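Local coordinates for peptidase M16 inactive domain family protein (Pseudomonas fluorescens, PDB 3GWB), which is of unconfirmed function but belongs to the M16 metallopeptidase family and probably lacks peptidase activity of its own, at residues L57-M62 against A186-A191; L63-A68 against A130-Q135; G73-G78 against L112-E117. One frame throughout, in Å; residues are numbered along the deposited sequence.

Interaction 1 (L57-M62 against A186-A191)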
loop_
_atom_site.group_PDB
_atom_site.type_symbol
_atom_site.label_atom_id
_atom_site.label_comp_id
_atom_site.label_asym_id
_atom_site.label_seq_id
_atom_site.Cartn_x
_atom_site.Cartn_y
_atom_site.Cartn_z
ATOM N N LEU A 57 -11.474 14.841 -3.933
ATOM C CA LEU A 57 -10.505 13.770 -4.057
ATOM C C LEU A 57 -9.937 13.711 -5.473
ATOM O O LEU A 57 -8.743 13.485 -5.673
ATOM C CB LEU A 57 -11.157 12.446 -3.668
ATOM C CG LEU A 57 -10.199 11.386 -3.125
ATOM C CD1 LEU A 57 -10.817 10.717 -1.895
ATOM C CD2 LEU A 57 -9.882 10.374 -4.217
ATOM N N LEU A 58 -10.795 13.934 -6.460
ATOM C CA LEU A 58 -10.359 13.896 -7.848
ATOM C C LEU A 58 -9.373 15.024 -8.147
ATOM O O LEU A 58 -8.375 14.822 -8.836
ATOM C CB LEU A 58 -11.577 13.990 -8.765
ATOM C CG LEU A 58 -11.400 13.671 -10.250
ATOM C CD1 LEU A 58 -10.626 12.371 -10.439
ATOM C CD2 LEU A 58 -12.790 13.577 -10.890
ATOM N N THR A 59 -9.646 16.213 -7.625
ATOM C CA THR A 59 -8.759 17.343 -7.858
ATOM C C THR A 59 -7.392 17.038 -7.248
ATOM O O THR A 59 -6.359 17.249 -7.883
ATOM C CB THR A 59 -9.311 18.654 -7.229
ATOM O OG1 THR A 59 -10.604 18.943 -7.771
ATOM C CG2 THR A 59 -8.385 19.833 -7.543
ATOM N N ASN A 60 -7.389 16.526 -6.022
ATOM C CA ASN A 60 -6.137 16.214 -5.347
ATOM C C ASN A 60 -5.331 15.134 -6.062
ATOM O O ASN A 60 -4.102 15.164 -6.064
ATOM C CB ASN A 60 -6.409 15.792 -3.900
ATOM C CG ASN A 60 -5.135 15.517 -3.130
ATOM O OD1 ASN A 60 -4.660 14.384 -3.078
ATOM N ND2 ASN A 60 -4.563 16.558 -2.544
ATOM N N ALA A 61 -6.026 14.187 -6.677
ATOM C CA ALA A 61 -5.369 13.104 -7.389
ATOM C C ALA A 61 -4.793 13.571 -8.717
ATOM O O ALA A 61 -3.814 13.005 -9.203
ATOM C CB ALA A 61 -6.360 11.969 -7.634
HETATM N N MSE A 62 -5.397 14.602 -9.299
HETATM C CA MSE A 62 -4.953 15.117 -10.596
HETATM C C MSE A 62 -3.800 16.126 -10.554
HETATM O O MSE A 62 -3.266 16.497 -11.601
HETATM C CB MSE A 62 -6.146 15.743 -11.327
HETATM C CG MSE A 62 -7.236 14.750 -11.768
HETATM SE SE MSE A 62 -6.794 13.854 -13.272
HETATM C CE MSE A 62 -6.762 15.239 -14.445
ATOM N N ALA A 186 -12.249 25.114 -11.131
ATOM C CA ALA A 186 -12.916 26.024 -10.207
ATOM C C ALA A 186 -12.703 25.603 -8.757
ATOM O O ALA A 186 -12.503 26.451 -7.886
ATOM C CB ALA A 186 -14.403 26.081 -10.521
ATOM N N PHE A 187 -12.761 24.298 -8.487
ATOM C CA PHE A 187 -12.548 23.812 -7.126
ATOM C C PHE A 187 -11.122 24.124 -6.678
ATOM O O PHE A 187 -10.897 24.562 -5.551
ATOM C CB PHE A 187 -12.775 22.302 -7.026
ATOM C CG PHE A 187 -12.635 21.768 -5.628
ATOM C CD1 PHE A 187 -13.627 22.012 -4.680
ATOM C CD2 PHE A 187 -11.482 21.094 -5.232
ATOM C CE1 PHE A 187 -13.480 21.580 -3.366
ATOM C CE2 PHE A 187 -11.327 20.657 -3.913
ATOM C CZ PHE A 187 -12.322 20.908 -2.981
ATOM N N HIS A 188 -10.160 23.888 -7.565
ATOM C CA HIS A 188 -8.752 24.148 -7.269
ATOM C C HIS A 188 -8.480 25.623 -6.961
ATOM O O HIS A 188 -7.760 25.943 -6.015
ATOM C CB HIS A 188 -7.885 23.691 -8.447
ATOM C CG HIS A 188 -6.413 23.828 -8.210
ATOM N ND1 HIS A 188 -5.701 24.948 -8.581
ATOM C CD2 HIS A 188 -5.531 23.008 -7.597
ATOM C CE1 HIS A 188 -4.441 24.812 -8.202
ATOM N NE2 HIS A 188 -4.314 23.642 -7.602
ATOM N N ALA A 189 -9.065 26.518 -7.753
ATOM C CA ALA A 189 -8.864 27.955 -7.560
ATOM C C ALA A 189 -9.424 28.420 -6.214
ATOM O O ALA A 189 -8.933 29.381 -5.610
ATOM C CB ALA A 189 -9.529 28.726 -8.697
ATOM N N LYS A 190 -10.448 27.721 -5.750
ATOM C CA LYS A 190 -11.102 28.036 -4.488
ATOM C C LYS A 190 -10.492 27.345 -3.264
ATOM O O LYS A 190 -10.195 27.989 -2.257
ATOM C CB LYS A 190 -12.583 27.652 -4.580
ATOM C CG LYS A 190 -13.348 27.752 -3.267
ATOM C CD LYS A 190 -14.855 27.529 -3.466
ATOM C CE LYS A 190 -15.188 26.093 -3.829
ATOM N NZ LYS A 190 -14.831 25.165 -2.715
ATOM N N ALA A 191 -10.311 26.031 -3.361
ATOM C CA ALA A 191 -9.802 25.238 -2.242
ATOM C C ALA A 191 -8.289 25.185 -2.092
ATOM O O ALA A 191 -7.778 24.938 -0.998
ATOM C CB ALA A 191 -10.373 23.819 -2.327
#
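T59 turns its CG2 anti to its own backbone N and sets OG1 beside that N (chi1 -58°): OG1 faces F187 on helix 181-191, while CG2 lies by H188 CB and also near F187 CD2. F187 answers with CG anti to its backbone N (chi1 -177°), which carries CD2 of the ring toward the threonine. The nearest approach is T59 OG1 to F187 CD2 at 3.4 Å. The hydroxyl reaches the ring obliquely, and T59 CB follows behind it, 3.8 Å from F187 CD2. T59 CG2 lies 4.0 Å from H188 CB and near the plane of the imidazole, at its edge. These are van der Waals contacts; the hydroxyl's hydrogen bond is to V55 O, one turn back in its own helix. A191 CB sits 3.5 Å above the F187 ring plane, offset toward the rim, while H188 is held by a bond from NE2 to V119 O and by stacking on Y192. With an alanine here the OG1 and CG2 branches are gone, which would probably open a gap beside F187 CD2 and H188 CB and leave V55 O without this hydroxyl partner. All three touching residues are buried, and the CA atoms of T59 and H188 are 6.8 Å apart. Helix 55-62 appears to correspond to the helix bearing the HXXEH motif in active M16 peptidases; L57 and A61 probably stand where the two zinc-binding histidines would be, and N60 where the catalytic glutamate would be, consistent with a domain that lacks this metal site.

Interaction 2 (L63-A68 against A130-Q135)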
loop_
_atom_site.group_PDB
_atom_site.type_symbol
_atom_site.label_atom_id
_atom_site.label_comp_id
_atom_site.label_asym_id
_atom_site.label_seq_id
_atom_site.Cartn_x
_atom_site.Cartn_y
_atom_site.Cartn_z
ATOM N N LEU A 63 -3.406 16.558 -9.360
ATOM C CA LEU A 63 -2.337 17.545 -9.223
ATOM C C LEU A 63 -1.065 17.192 -9.978
ATOM O O LEU A 63 -0.589 17.977 -10.800
ATOM C CB LEU A 63 -1.997 17.766 -7.744
ATOM C CG LEU A 63 -3.128 18.267 -6.834
ATOM C CD1 LEU A 63 -2.606 18.418 -5.414
ATOM C CD2 LEU A 63 -3.661 19.603 -7.342
ATOM N N ASN A 64 -0.516 16.012 -9.712
ATOM C CA ASN A 64 0.724 15.607 -10.369
ATOM C C ASN A 64 0.531 14.833 -11.666
ATOM O O ASN A 64 1.427 14.100 -12.087
ATOM C CB ASN A 64 1.587 14.787 -9.407
ATOM C CG ASN A 64 1.065 13.387 -9.213
ATOM O OD1 ASN A 64 -0.137 13.144 -9.303
ATOM N ND2 ASN A 64 1.966 12.453 -8.933
ATOM N N GLU A 65 -0.633 14.990 -12.293
ATOM C CA GLU A 65 -0.918 14.323 -13.559
ATOM C C GLU A 65 -0.450 15.171 -14.734
ATOM O O GLU A 65 -0.467 14.710 -15.876
ATOM C CB GLU A 65 -2.418 14.051 -13.715
ATOM C CG GLU A 65 -2.936 12.900 -12.882
ATOM C CD GLU A 65 -2.256 11.578 -13.213
ATOM O OE1 GLU A 65 -2.039 11.285 -14.412
ATOM O OE2 GLU A 65 -1.953 10.818 -12.269
ATOM N N GLY A 66 -0.046 16.412 -14.458
ATOM C CA GLY A 66 0.420 17.273 -15.527
ATOM C C GLY A 66 0.528 18.755 -15.210
ATOM O O GLY A 66 -0.251 19.303 -14.429
ATOM N N VAL A 67 1.523 19.395 -15.813
ATOM C CA VAL A 67 1.735 20.831 -15.671
ATOM C C VAL A 67 2.107 21.304 -17.070
ATOM O O VAL A 67 2.268 20.483 -17.974
ATOM C CB VAL A 67 2.879 21.169 -14.682
ATOM C CG1 VAL A 67 2.545 20.613 -13.296
ATOM C CG2 VAL A 67 4.194 20.613 -15.184
ATOM N N ALA A 68 2.232 22.614 -17.255
ATOM C CA ALA A 68 2.578 23.173 -18.559
ATOM C C ALA A 68 3.749 22.448 -19.223
ATOM O O ALA A 68 4.867 22.443 -18.701
ATOM C CB ALA A 68 2.902 24.664 -18.417
ATOM N N ALA A 130 -9.767 10.729 -17.443
ATOM C CA ALA A 130 -10.492 9.556 -17.900
ATOM C C ALA A 130 -9.904 8.327 -17.215
ATOM O O ALA A 130 -10.632 7.434 -16.793
ATOM C CB ALA A 130 -10.373 9.432 -19.415
ATOM N N ARG A 131 -8.583 8.295 -17.091
ATOM C CA ARG A 131 -7.914 7.167 -16.456
ATOM C C ARG A 131 -8.278 7.073 -14.975
ATOM O O ARG A 131 -8.532 5.985 -14.462
ATOM C CB ARG A 131 -6.399 7.301 -16.595
ATOM C CG ARG A 131 -5.650 6.015 -16.325
ATOM C CD ARG A 131 -4.152 6.247 -16.203
ATOM N NE ARG A 131 -3.788 6.786 -14.894
ATOM C CZ ARG A 131 -3.247 7.986 -14.693
ATOM N NH1 ARG A 131 -3.002 8.795 -15.722
ATOM N NH2 ARG A 131 -2.944 8.375 -13.458
ATOM N N ILE A 132 -8.298 8.217 -14.295
ATOM C CA ILE A 132 -8.627 8.255 -12.873
ATOM C C ILE A 132 -10.085 7.896 -12.624
ATOM O O ILE A 132 -10.385 7.125 -11.708
ATOM C CB ILE A 132 -8.345 9.650 -12.262
ATOM C CG1 ILE A 132 -6.887 10.038 -12.510
ATOM C CG2 ILE A 132 -8.607 9.631 -10.759
ATOM C CD1 ILE A 132 -5.891 9.050 -11.965
ATOM N N LYS A 133 -10.993 8.453 -13.426
ATOM C CA LYS A 133 -12.413 8.148 -13.270
ATOM C C LYS A 133 -12.646 6.661 -13.477
ATOM O O LYS A 133 -13.459 6.056 -12.781
ATOM C CB LYS A 133 -13.271 8.915 -14.278
ATOM C CG LYS A 133 -13.333 10.414 -14.058
ATOM C CD LYS A 133 -14.439 11.017 -14.912
ATOM C CE LYS A 133 -14.546 12.516 -14.727
ATOM N NZ LYS A 133 -15.703 13.067 -15.479
ATOM N N ASN A 134 -11.933 6.078 -14.440
ATOM C CA ASN A 134 -12.064 4.652 -14.745
ATOM C C ASN A 134 -11.656 3.796 -13.548
ATOM O O ASN A 134 -12.318 2.806 -13.233
ATOM C CB ASN A 134 -11.204 4.276 -15.956
ATOM C CG ASN A 134 -11.468 2.856 -16.443
ATOM O OD1 ASN A 134 -12.493 2.583 -17.069
ATOM N ND2 ASN A 134 -10.550 1.944 -16.142
ATOM N N GLN A 135 -10.570 4.169 -12.876
ATOM C CA GLN A 135 -10.136 3.398 -11.722
ATOM C C GLN A 135 -10.998 3.676 -10.492
ATOM O O GLN A 135 -11.114 2.825 -9.610
ATOM C CB GLN A 135 -8.649 3.632 -11.433
ATOM C CG GLN A 135 -8.188 5.068 -11.459
ATOM C CD GLN A 135 -6.672 5.181 -11.348
ATOM O OE1 GLN A 135 -5.935 4.726 -12.229
ATOM N NE2 GLN A 135 -6.202 5.783 -10.261
#
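E65 and R131 form a two-pronged salt bridge that joins the turn after helix 55-62 to helix 126-143 in the α/β fold of the M16 family. The backbones are well separated, with the nearest CA atoms, E65 and I132, 9.8 Å apart, so long side chains span the distance. In the glutamate CB points toward the helix, CG lies 4.0 Å from M62 SE of interaction 1, and the bend at chi2 (-60°) delivers the carboxylate to the end of the guanidinium group. CD then lies at the guanidinium edge, in its plane, 3.3 Å from R131 NH2. Beyond CD the two oxygens divide the work. OE1 accepts from R131 NH1 at 3.0 Å and, weakly, from R131 NH2 at 3.2 Å; it also bonds to S128 OG, three residues before R131 on the same helix. OE2 accepts from R131 NH2 at 2.9 Å. The grip is therefore end-on, through NH1 and NH2, one nitrogen to each oxygen, with NH2 shared. It is not coplanar: the carboxylate and guanidinium planes stand 50° apart, both oxygens lie close to the guanidinium plane, and both nitrogens approach from above the carboxylate plane. Such a paired charge probably helps keep the glutamate ionised although the residue is buried, while R131 is itself exposed to solvent. V72 also touches E65, and I132, whose own side chain packs on helix 55-62, provides an apolar neighbour of the carboxylate. There the closest approach is from E65 OE2 to I132 CD1, 4.3 Å.

Interaction 3 (G73-G78 against L112-E117)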
loop_
_atom_site.group_PDB
_atom_site.type_symbol
_atom_site.label_atom_id
_atom_site.label_comp_id
_atom_site.label_asym_id
_atom_site.label_seq_id
_atom_site.Cartn_x
_atom_site.Cartn_y
_atom_site.Cartn_z
ATOM N N GLY A 73 4.200 11.079 -16.484
ATOM C CA GLY A 73 5.490 10.413 -16.405
ATOM C C GLY A 73 6.657 11.377 -16.297
ATOM O O GLY A 73 7.636 11.099 -15.609
ATOM N N ALA A 74 6.559 12.512 -16.981
ATOM C CA ALA A 74 7.618 13.515 -16.959
ATOM C C ALA A 74 7.772 14.100 -15.553
ATOM O O ALA A 74 8.889 14.278 -15.059
ATOM C CB ALA A 74 7.307 14.621 -17.953
ATOM N N ILE A 75 6.648 14.398 -14.911
ATOM C CA ILE A 75 6.678 14.954 -13.563
ATOM C C ILE A 75 7.292 13.935 -12.596
ATOM O O ILE A 75 8.152 14.271 -11.778
ATOM C CB ILE A 75 5.250 15.324 -13.112
ATOM C CG1 ILE A 75 4.715 16.453 -13.992
ATOM C CG2 ILE A 75 5.242 15.736 -11.633
ATOM C CD1 ILE A 75 3.227 16.724 -13.805
ATOM N N ALA A 76 6.869 12.683 -12.710
ATOM C CA ALA A 76 7.380 11.631 -11.841
ATOM C C ALA A 76 8.898 11.469 -11.958
ATOM O O ALA A 76 9.599 11.363 -10.949
ATOM C CB ALA A 76 6.693 10.322 -12.170
ATOM N N GLN A 77 9.404 11.453 -13.187
ATOM C CA GLN A 77 10.832 11.291 -13.397
ATOM C C GLN A 77 11.541 12.534 -12.894
ATOM O O GLN A 77 12.663 12.463 -12.389
ATOM C CB GLN A 77 11.133 11.068 -14.881
ATOM C CG GLN A 77 10.378 9.895 -15.477
ATOM C CD GLN A 77 11.094 9.281 -16.664
ATOM O OE1 GLN A 77 11.511 9.986 -17.588
ATOM N NE2 GLN A 77 11.237 7.957 -16.649
ATOM N N GLY A 78 10.870 13.672 -13.026
ATOM C CA GLY A 78 11.441 14.919 -12.567
ATOM C C GLY A 78 11.805 14.873 -11.094
ATOM O O GLY A 78 12.904 15.269 -10.712
ATOM N N LEU A 112 11.707 21.974 -5.755
ATOM C CA LEU A 112 10.678 22.869 -5.230
ATOM C C LEU A 112 9.954 23.621 -6.336
ATOM O O LEU A 112 8.761 23.906 -6.219
ATOM C CB LEU A 112 11.290 23.849 -4.229
ATOM C CG LEU A 112 11.677 23.194 -2.903
ATOM C CD1 LEU A 112 12.640 24.102 -2.155
ATOM C CD2 LEU A 112 10.425 22.905 -2.082
ATOM N N LYS A 113 10.672 23.948 -7.405
ATOM C CA LYS A 113 10.055 24.637 -8.534
ATOM C C LYS A 113 9.034 23.715 -9.180
ATOM O O LYS A 113 7.950 24.153 -9.571
ATOM C CB LYS A 113 11.100 25.035 -9.573
ATOM C CG LYS A 113 11.994 26.174 -9.138
ATOM C CD LYS A 113 12.918 26.616 -10.269
ATOM C CE LYS A 113 12.130 27.155 -11.455
ATOM N NZ LYS A 113 13.029 27.660 -12.542
ATOM N N LEU A 114 9.377 22.435 -9.290
ATOM C CA LEU A 114 8.468 21.462 -9.880
ATOM C C LEU A 114 7.271 21.249 -8.953
ATOM O O LEU A 114 6.126 21.179 -9.403
ATOM C CB LEU A 114 9.192 20.129 -10.118
ATOM C CG LEU A 114 8.352 18.944 -10.612
ATOM C CD1 LEU A 114 7.598 19.324 -11.889
ATOM C CD2 LEU A 114 9.268 17.748 -10.856
ATOM N N PHE A 115 7.545 21.148 -7.656
ATOM C CA PHE A 115 6.497 20.952 -6.658
ATOM C C PHE A 115 5.499 22.116 -6.664
ATOM O O PHE A 115 4.289 21.905 -6.632
ATOM C CB PHE A 115 7.116 20.824 -5.266
ATOM C CG PHE A 115 6.110 20.582 -4.170
ATOM C CD1 PHE A 115 5.485 19.349 -4.043
ATOM C CD2 PHE A 115 5.775 21.599 -3.280
ATOM C CE1 PHE A 115 4.548 19.119 -3.033
ATOM C CE2 PHE A 115 4.837 21.382 -2.263
ATOM C CZ PHE A 115 4.218 20.145 -2.146
ATOM N N ALA A 116 6.014 23.343 -6.695
ATOM C CA ALA A 116 5.152 24.521 -6.707
ATOM C C ALA A 116 4.253 24.498 -7.942
ATOM O O ALA A 116 3.059 24.796 -7.863
ATOM C CB ALA A 116 6.001 25.796 -6.698
ATOM N N GLU A 117 4.833 24.144 -9.085
ATOM C CA GLU A 117 4.088 24.076 -10.333
ATOM C C GLU A 117 2.987 23.018 -10.245
ATOM O O GLU A 117 1.849 23.262 -10.635
ATOM C CB GLU A 117 5.034 23.745 -11.492
ATOM C CG GLU A 117 4.371 23.743 -12.862
ATOM C CD GLU A 117 4.460 25.084 -13.576
ATOM O OE1 GLU A 117 5.592 25.542 -13.853
ATOM O OE2 GLU A 117 3.402 25.679 -13.873
#
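L114 reaching onto I75 and G78 makes a small apolar helix-to-helix contact between helix 105-120 and helix 72-80, at the partly buried periphery of the domain built on the six-stranded sheet. The evidence for side chain against backbone is direct. One methyl, L114 CD2, lies 3.8 Å from I75 O and the same distance from G78 C, so it rests on the main chain of I75 and G78, three residues apart on the same helix. The other methyl, CD1, meets a side chain instead, at 4.3 Å from I75 CG2. L114 holds CG anti to its backbone N (chi1 174°), extending the branched end away from its own helix and toward the other. The leucine thus straddles the two residues, with one methyl on the peptide backbone and the other on the isoleucine branch. Glycine is what makes this approach possible: a CB built on G78 would point at the leucine and come to 2.9 Å from L114 CD2, a steric clash. The nearest CA atoms, those of G78 and L114, are 7.7 Å apart. The contact is purely van der Waals, and the buried surface is modest, 119 Å² over both sides. Around the pair, F115 turns from helix 72-80 to pack on strands 35-42 and 95-102 of the sheet, L112 and A116 meet helix 207-220, and V67 of strand 66-67 touches both I75 and E117. Helix 105-120 thus uses one flank for the sheet and another, roughly at right angles, for helix 72-80.

From the N terminus, helix 55-62 comes first, and interaction 1 closes the longest loop when it meets helix 181-191. The turn and short strand that follow open interaction 2, closed by helix 126-143 within that loop. Helix 72-80 then opens interaction 3, closed by helix 105-120 before helix 126-143 begins, so the three loops nest without crossing. Interactions 1 and 2 touch: L58 CD1 is 3.4 Å from I132 CG2, and H188 CD2 is 3.9 Å from L63 CD2. Interactions 2 and 3 meet through I75 CD1, 3.3 Å from G66 CA. Interactions 1 and 3 stay apart, their nearest atoms about 7 Å from each other, whereas 63-68 touches both.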